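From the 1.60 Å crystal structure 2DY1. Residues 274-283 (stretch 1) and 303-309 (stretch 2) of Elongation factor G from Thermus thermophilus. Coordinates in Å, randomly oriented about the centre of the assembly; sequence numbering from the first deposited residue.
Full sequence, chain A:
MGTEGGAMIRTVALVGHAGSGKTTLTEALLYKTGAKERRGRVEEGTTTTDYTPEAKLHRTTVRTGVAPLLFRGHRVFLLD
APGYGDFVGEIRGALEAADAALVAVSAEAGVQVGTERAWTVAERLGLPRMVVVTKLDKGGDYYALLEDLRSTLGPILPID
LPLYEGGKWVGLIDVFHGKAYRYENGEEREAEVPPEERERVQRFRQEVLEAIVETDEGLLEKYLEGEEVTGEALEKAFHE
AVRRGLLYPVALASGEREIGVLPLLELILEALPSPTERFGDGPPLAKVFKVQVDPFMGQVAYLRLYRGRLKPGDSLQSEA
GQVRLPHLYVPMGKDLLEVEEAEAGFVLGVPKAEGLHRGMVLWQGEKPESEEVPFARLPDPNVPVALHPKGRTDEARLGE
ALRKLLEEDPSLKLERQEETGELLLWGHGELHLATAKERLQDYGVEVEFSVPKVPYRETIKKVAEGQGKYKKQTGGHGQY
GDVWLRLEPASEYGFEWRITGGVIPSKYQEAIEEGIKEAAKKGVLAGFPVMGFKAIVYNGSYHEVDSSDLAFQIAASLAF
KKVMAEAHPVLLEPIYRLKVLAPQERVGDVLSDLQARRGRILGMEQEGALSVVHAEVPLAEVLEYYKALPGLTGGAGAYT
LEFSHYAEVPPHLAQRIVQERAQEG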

ATOM      1  N   SER A 274     -21.067  -3.980  16.652  1.00 16.12           N
ATOM      2  CA  SER A 274     -21.260  -2.550  16.803  1.00 12.58           C
ATOM      3  C   SER A 274     -19.959  -1.985  17.385  1.00 14.61           C
ATOM      4  O   SER A 274     -19.106  -2.722  17.892  1.00 11.96           O
ATOM      5  CB  SER A 274     -22.391  -2.282  17.802  1.00 15.69           C
ATOM      6  OG  SER A 274     -21.931  -2.606  19.113  1.00 16.06           O
ATOM      7  N   PRO A 275     -19.780  -0.660  17.311  1.00 11.40           N
ATOM      8  CA  PRO A 275     -18.565  -0.049  17.854  1.00 11.47           C
ATOM      9  C   PRO A 275     -18.450  -0.310  19.365  1.00 12.58           C
ATOM     10  O   PRO A 275     -17.354  -0.514  19.884  1.00 14.27           O
ATOM     11  CB  PRO A 275     -18.755   1.435  17.542  1.00 13.82           C
ATOM     12  CG  PRO A 275     -19.530   1.410  16.278  1.00 14.24           C
ATOM     13  CD  PRO A 275     -20.530   0.287  16.469  1.00 11.88           C
ATOM     14  N   THR A 276     -19.595  -0.300  20.041  1.00 16.94           N
ATOM     15  CA  THR A 276     -19.621  -0.546  21.481  1.00 16.35           C
ATOM     16  C   THR A 276     -19.102  -1.939  21.793  1.00 17.78           C
ATOM     17  O   THR A 276     -18.378  -2.144  22.774  1.00 19.81           O
ATOM     18  CB  THR A 276     -21.044  -0.409  22.033  1.00 23.72           C
ATOM     19  OG1 THR A 276     -21.485   0.943  21.862  1.00 24.62           O
ATOM     20  CG2 THR A 276     -21.068  -0.768  23.522  1.00 25.83           C
ATOM     21  N   GLU A 277     -19.480  -2.917  20.973  1.00 14.50           N
ATOM     22  CA  GLU A 277     -19.004  -4.271  21.192  1.00 15.66           C
ATOM     23  C   GLU A 277     -17.491  -4.399  20.984  1.00 21.40           C
ATOM     24  O   GLU A 277     -16.855  -5.309  21.513  1.00 24.92           O
ATOM     25  CB  GLU A 277     -19.754  -5.247  20.272  1.00 16.61           C
ATOM     26  CG  GLU A 277     -21.196  -5.452  20.698  1.00 16.91           C
ATOM     27  CD  GLU A 277     -22.008  -6.306  19.744  1.00 27.03           C
ATOM     28  OE1 GLU A 277     -22.747  -7.187  20.225  1.00 32.69           O
ATOM     29  OE2 GLU A 277     -21.935  -6.085  18.522  1.00 20.93           O
ATOM     30  N   ARG A 278     -16.898  -3.488  20.219  1.00 16.69           N
ATOM     31  CA  ARG A 278     -15.471  -3.558  19.989  1.00 18.07           C
ATOM     32  C   ARG A 278     -14.640  -2.720  20.966  1.00 17.90           C
ATOM     33  O   ARG A 278     -13.658  -3.206  21.536  1.00 22.40           O
ATOM     34  CB  ARG A 278     -15.139  -3.108  18.553  1.00 14.27           C
ATOM     35  CG  ARG A 278     -13.667  -3.228  18.242  1.00 14.49           C
ATOM     36  CD  ARG A 278     -13.342  -2.733  16.839  1.00 13.45           C
ATOM     37  NE  ARG A 278     -11.925  -2.898  16.515  1.00 17.92           N
ATOM     38  CZ  ARG A 278     -11.358  -2.379  15.428  1.00 17.43           C
ATOM     39  NH1 ARG A 278     -12.100  -1.662  14.593  1.00 12.08           N
ATOM     40  NH2 ARG A 278     -10.077  -2.603  15.160  1.00 17.03           N
ATOM     41  N   PHE A 279     -15.069  -1.481  21.175  1.00 14.67           N
ATOM     42  CA  PHE A 279     -14.359  -0.496  22.005  1.00 16.10           C
ATOM     43  C   PHE A 279     -14.980  -0.179  23.351  1.00 19.41           C
ATOM     44  O   PHE A 279     -14.351   0.516  24.155  1.00 21.93           O
ATOM     45  CB  PHE A 279     -14.265   0.843  21.263  1.00 17.73           C
ATOM     46  CG  PHE A 279     -13.407   0.802  20.036  1.00 15.80           C
ATOM     47  CD1 PHE A 279     -12.030   0.905  20.132  1.00 19.29           C
ATOM     48  CD2 PHE A 279     -13.983   0.602  18.787  1.00 15.50           C
ATOM     49  CE1 PHE A 279     -11.228   0.802  18.979  1.00 20.17           C
ATOM     50  CE2 PHE A 279     -13.194   0.495  17.655  1.00 14.84           C
ATOM     51  CZ  PHE A 279     -11.832   0.591  17.743  1.00 15.96           C
ATOM     52  N   GLY A 280     -16.200  -0.653  23.578  1.00 18.34           N
ATOM     53  CA  GLY A 280     -16.892  -0.328  24.814  1.00 22.37           C
ATOM     54  C   GLY A 280     -17.338   1.129  24.736  1.00 25.68           C
ATOM     55  O   GLY A 280     -17.183   1.783  23.694  1.00 20.83           O
ATOM     56  N   ASP A 281     -17.904   1.647  25.819  1.00 25.92           N
ATOM     57  CA  ASP A 281     -18.348   3.038  25.838  1.00 28.32           C
ATOM     58  C   ASP A 281     -17.263   3.846  26.524  1.00 27.44           C
ATOM     59  O   ASP A 281     -16.460   3.306  27.284  1.00 30.86           O
ATOM     60  CB  ASP A 281     -19.674   3.189  26.600  1.00 39.58           C
ATOM     61  CG  ASP A 281     -20.847   2.553  25.872  1.00 49.93           C
ATOM     62  OD1 ASP A 281     -21.101   2.921  24.702  1.00 53.62           O
ATOM     63  OD2 ASP A 281     -21.521   1.686  26.472  1.00 57.31           O
ATOM     64  N   GLY A 282     -17.220   5.139  26.240  1.00 20.60           N
ATOM     65  CA  GLY A 282     -16.195   5.957  26.851  1.00 25.82           C
ATOM     66  C   GLY A 282     -15.995   7.270  26.134  1.00 20.66           C
ATOM     67  O   GLY A 282     -16.795   7.643  25.267  1.00 21.22           O
ATOM     68  N   PRO A 283     -14.919   7.995  26.473  1.00 21.48           N
ATOM     69  CA  PRO A 283     -14.639   9.286  25.844  1.00 19.79           C
ATOM     70  C   PRO A 283     -14.342   9.131  24.369  1.00 16.83           C
ATOM     71  O   PRO A 283     -13.895   8.078  23.925  1.00 17.58           O
ATOM     72  CB  PRO A 283     -13.394   9.794  26.579  1.00 22.06           C
ATOM     73  CG  PRO A 283     -13.233   8.865  27.770  1.00 27.86           C
ATOM     74  CD  PRO A 283     -13.789   7.563  27.308  1.00 25.24           C
ATOM     75  N   LEU A 303     -12.672  11.085   9.106  1.00 10.61           N
ATOM     76  CA  LEU A 303     -12.484  10.613  10.465  1.00 11.42           C
ATOM     77  C   LEU A 303     -13.408   9.501  10.847  1.00  9.26           C
ATOM     78  O   LEU A 303     -14.599   9.583  10.609  1.00 15.89           O
ATOM     79  CB  LEU A 303     -12.763  11.759  11.442  1.00 15.47           C
ATOM     80  CG  LEU A 303     -11.727  12.801  11.832  1.00 23.54           C
ATOM     81  CD1 LEU A 303     -11.189  13.496  10.599  1.00 23.62           C
ATOM     82  CD2 LEU A 303     -12.400  13.811  12.777  1.00 26.07           C
ATOM     83  N   ARG A 304     -12.851   8.462  11.458  1.00  7.97           N
ATOM     84  CA  ARG A 304     -13.685   7.392  11.997  1.00  8.92           C
ATOM     85  C   ARG A 304     -13.803   7.691  13.490  1.00  9.42           C
ATOM     86  O   ARG A 304     -12.787   7.895  14.162  1.00 10.31           O
ATOM     87  CB  ARG A 304     -13.029   6.027  11.830  1.00 10.88           C
ATOM     88  CG  ARG A 304     -13.630   4.950  12.781  1.00 10.48           C
ATOM     89  CD  ARG A 304     -15.094   4.635  12.468  1.00  9.17           C
ATOM     90  NE  ARG A 304     -15.732   3.996  13.625  1.00 10.38           N
ATOM     91  CZ  ARG A 304     -15.644   2.711  13.950  1.00 14.25           C
ATOM     92  NH1 ARG A 304     -14.952   1.852  13.202  1.00 11.20           N
ATOM     93  NH2 ARG A 304     -16.219   2.296  15.083  1.00 10.88           N
ATOM     94  N   LEU A 305     -15.033   7.729  13.992  1.00  8.88           N
ATOM     95  CA  LEU A 305     -15.267   7.936  15.425  1.00 11.42           C
ATOM     96  C   LEU A 305     -15.445   6.525  15.979  1.00  9.68           C
ATOM     97  O   LEU A 305     -16.453   5.863  15.724  1.00 11.77           O
ATOM     98  CB  LEU A 305     -16.534   8.774  15.640  1.00 11.15           C
ATOM     99  CG  LEU A 305     -16.902   9.114  17.097  1.00 12.47           C
ATOM    100  CD1 LEU A 305     -15.763   9.882  17.758  1.00 13.57           C
ATOM    101  CD2 LEU A 305     -18.177   9.943  17.107  1.00 13.17           C
ATOM    102  N   TYR A 306     -14.453   6.068  16.726  1.00  9.95           N
ATOM    103  CA  TYR A 306     -14.479   4.717  17.277  1.00 10.41           C
ATOM    104  C   TYR A 306     -15.298   4.592  18.523  1.00 11.54           C
ATOM    105  O   TYR A 306     -15.903   3.551  18.782  1.00 13.70           O
ATOM    106  CB  TYR A 306     -13.056   4.245  17.612  1.00  9.67           C
ATOM    107  CG  TYR A 306     -12.126   4.042  16.421  1.00 11.16           C
ATOM    108  CD1 TYR A 306     -12.337   3.001  15.521  1.00 10.10           C
ATOM    109  CD2 TYR A 306     -11.012   4.865  16.233  1.00 12.42           C
ATOM    110  CE1 TYR A 306     -11.454   2.763  14.460  1.00  7.62           C
ATOM    111  CE2 TYR A 306     -10.115   4.640  15.159  1.00 11.96           C
ATOM    112  CZ  TYR A 306     -10.349   3.585  14.288  1.00  9.72           C
ATOM    113  OH  TYR A 306      -9.450   3.353  13.261  1.00 12.76           O
ATOM    114  N   ARG A 307     -15.316   5.665  19.300  1.00 11.01           N
ATOM    115  CA  ARG A 307     -16.004   5.627  20.583  1.00 12.79           C
ATOM    116  C   ARG A 307     -16.423   7.021  20.904  1.00 14.04           C
ATOM    117  O   ARG A 307     -15.782   7.962  20.465  1.00 15.05           O
ATOM    118  CB  ARG A 307     -15.022   5.149  21.662  1.00 13.94           C
ATOM    119  CG  ARG A 307     -15.640   4.805  23.030  1.00 17.04           C
ATOM    120  CD  ARG A 307     -14.556   4.253  23.956  1.00 14.22           C
ATOM    121  NE  ARG A 307     -13.511   5.240  24.224  1.00 16.64           N
ATOM    122  CZ  ARG A 307     -12.276   4.938  24.600  1.00 27.55           C
ATOM    123  NH1 ARG A 307     -11.918   3.669  24.753  1.00 35.50           N
ATOM    124  NH2 ARG A 307     -11.401   5.907  24.820  1.00 27.94           N
ATOM    125  N   GLY A 308     -17.506   7.137  21.660  1.00 15.84           N
ATOM    126  CA  GLY A 308     -17.975   8.443  22.073  1.00 17.52           C
ATOM    127  C   GLY A 308     -19.027   9.048  21.184  1.00 17.74           C
ATOM    128  O   GLY A 308     -19.447   8.463  20.192  1.00 17.68           O
ATOM    129  N   ARG A 309     -19.462  10.242  21.550  1.00 13.95           N
ATOM    130  CA  ARG A 309     -20.479  10.928  20.804  1.00 14.13           C
ATOM    131  C   ARG A 309     -20.031  12.370  20.607  1.00 16.38           C
ATOM    132  O   ARG A 309     -19.290  12.923  21.425  1.00 21.13           O
ATOM    133  CB  ARG A 309     -21.806  10.843  21.576  1.00 20.73           C
ATOM    134  CG  ARG A 309     -22.982  11.563  20.953  1.00 35.34           C
ATOM    135  CD  ARG A 309     -24.297  11.110  21.585  1.00 38.03           C
ATOM    136  NE  ARG A 309     -25.408  11.946  21.144  1.00 52.10           N
ATOM    137  CZ  ARG A 309     -25.652  13.164  21.619  1.00 57.07           C
ATOM    138  NH1 ARG A 309     -24.868  13.680  22.557  1.00 59.26           N
ATOM    139  NH2 ARG A 309     -26.663  13.876  21.141  1.00 60.33           N
TER
HETATM  140  O   HOH W   1     -17.661   2.604  20.912  1.00 20.10           O
HETATM  141  O   HOH W   2     -10.523   8.485  24.170  1.00 24.91           O

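A short helix can be fastened to a neighbouring strand with very few direct polar links, provided that nonpolar surfaces fit and one long side chain reaches a backbone carbonyl. Elongation factor G illustrates the principle: the axes of helix 275-279 and strand 303-307 approach to 8.1 Å at 63°, and the full stretches, 274-283 and 303-309, bury 471 Å² summed over both sides.

The nonpolar contact centres on Phe279, whose CA-to-CB bond points toward the strand. Tyr306 CB lies over one face of its ring, 3.8 Å from the centroid in a CH-pi contact, while Phe279 CZ comes within 3.3 Å of Tyr306 CD1. The rings are oblique, with planes at 45°; the flat Phe279 ring also offers its face to Tyr306 CB. Pro275, in the first turn of the helix, adds a compact ring whose CG packs 3.6 Å from Arg304 NH2; Arg304 NE donates to Leu305 O at 2.9 Å, while its NH1 and NH2 are bonded elsewhere in the structure.

Direct hydrogen bonding depends on Arg307, the residue most covered by the opposite stretch. With chi1 and chi2 both t, its chain extends past Gly280 and Gly282, its CG 3.5 Å from Gly280 O and 3.6 Å from Gly282 N. A p turn at chi3 accompanies the nearly straight bond from Arg307 NE to Pro283 O, 2.9 Å long at 171°; Arg307 NH2 adds a weak one to the same Pro283 O at 3.4 Å. The methylenes thus pack along the loop while the guanidinium supplies the donors.

Water completes the polar contact: water 1 donates to both Gly280 O and Tyr306 O, each 2.9 Å from its oxygen, bridging two backbones.

Glycine suits the close backbone passages. A CB on Gly282 would clash with Pro283 CD and crowd Arg307 NE; likewise, a CB on Gly308 would lie a tight 3.3 Å from Pro283 C.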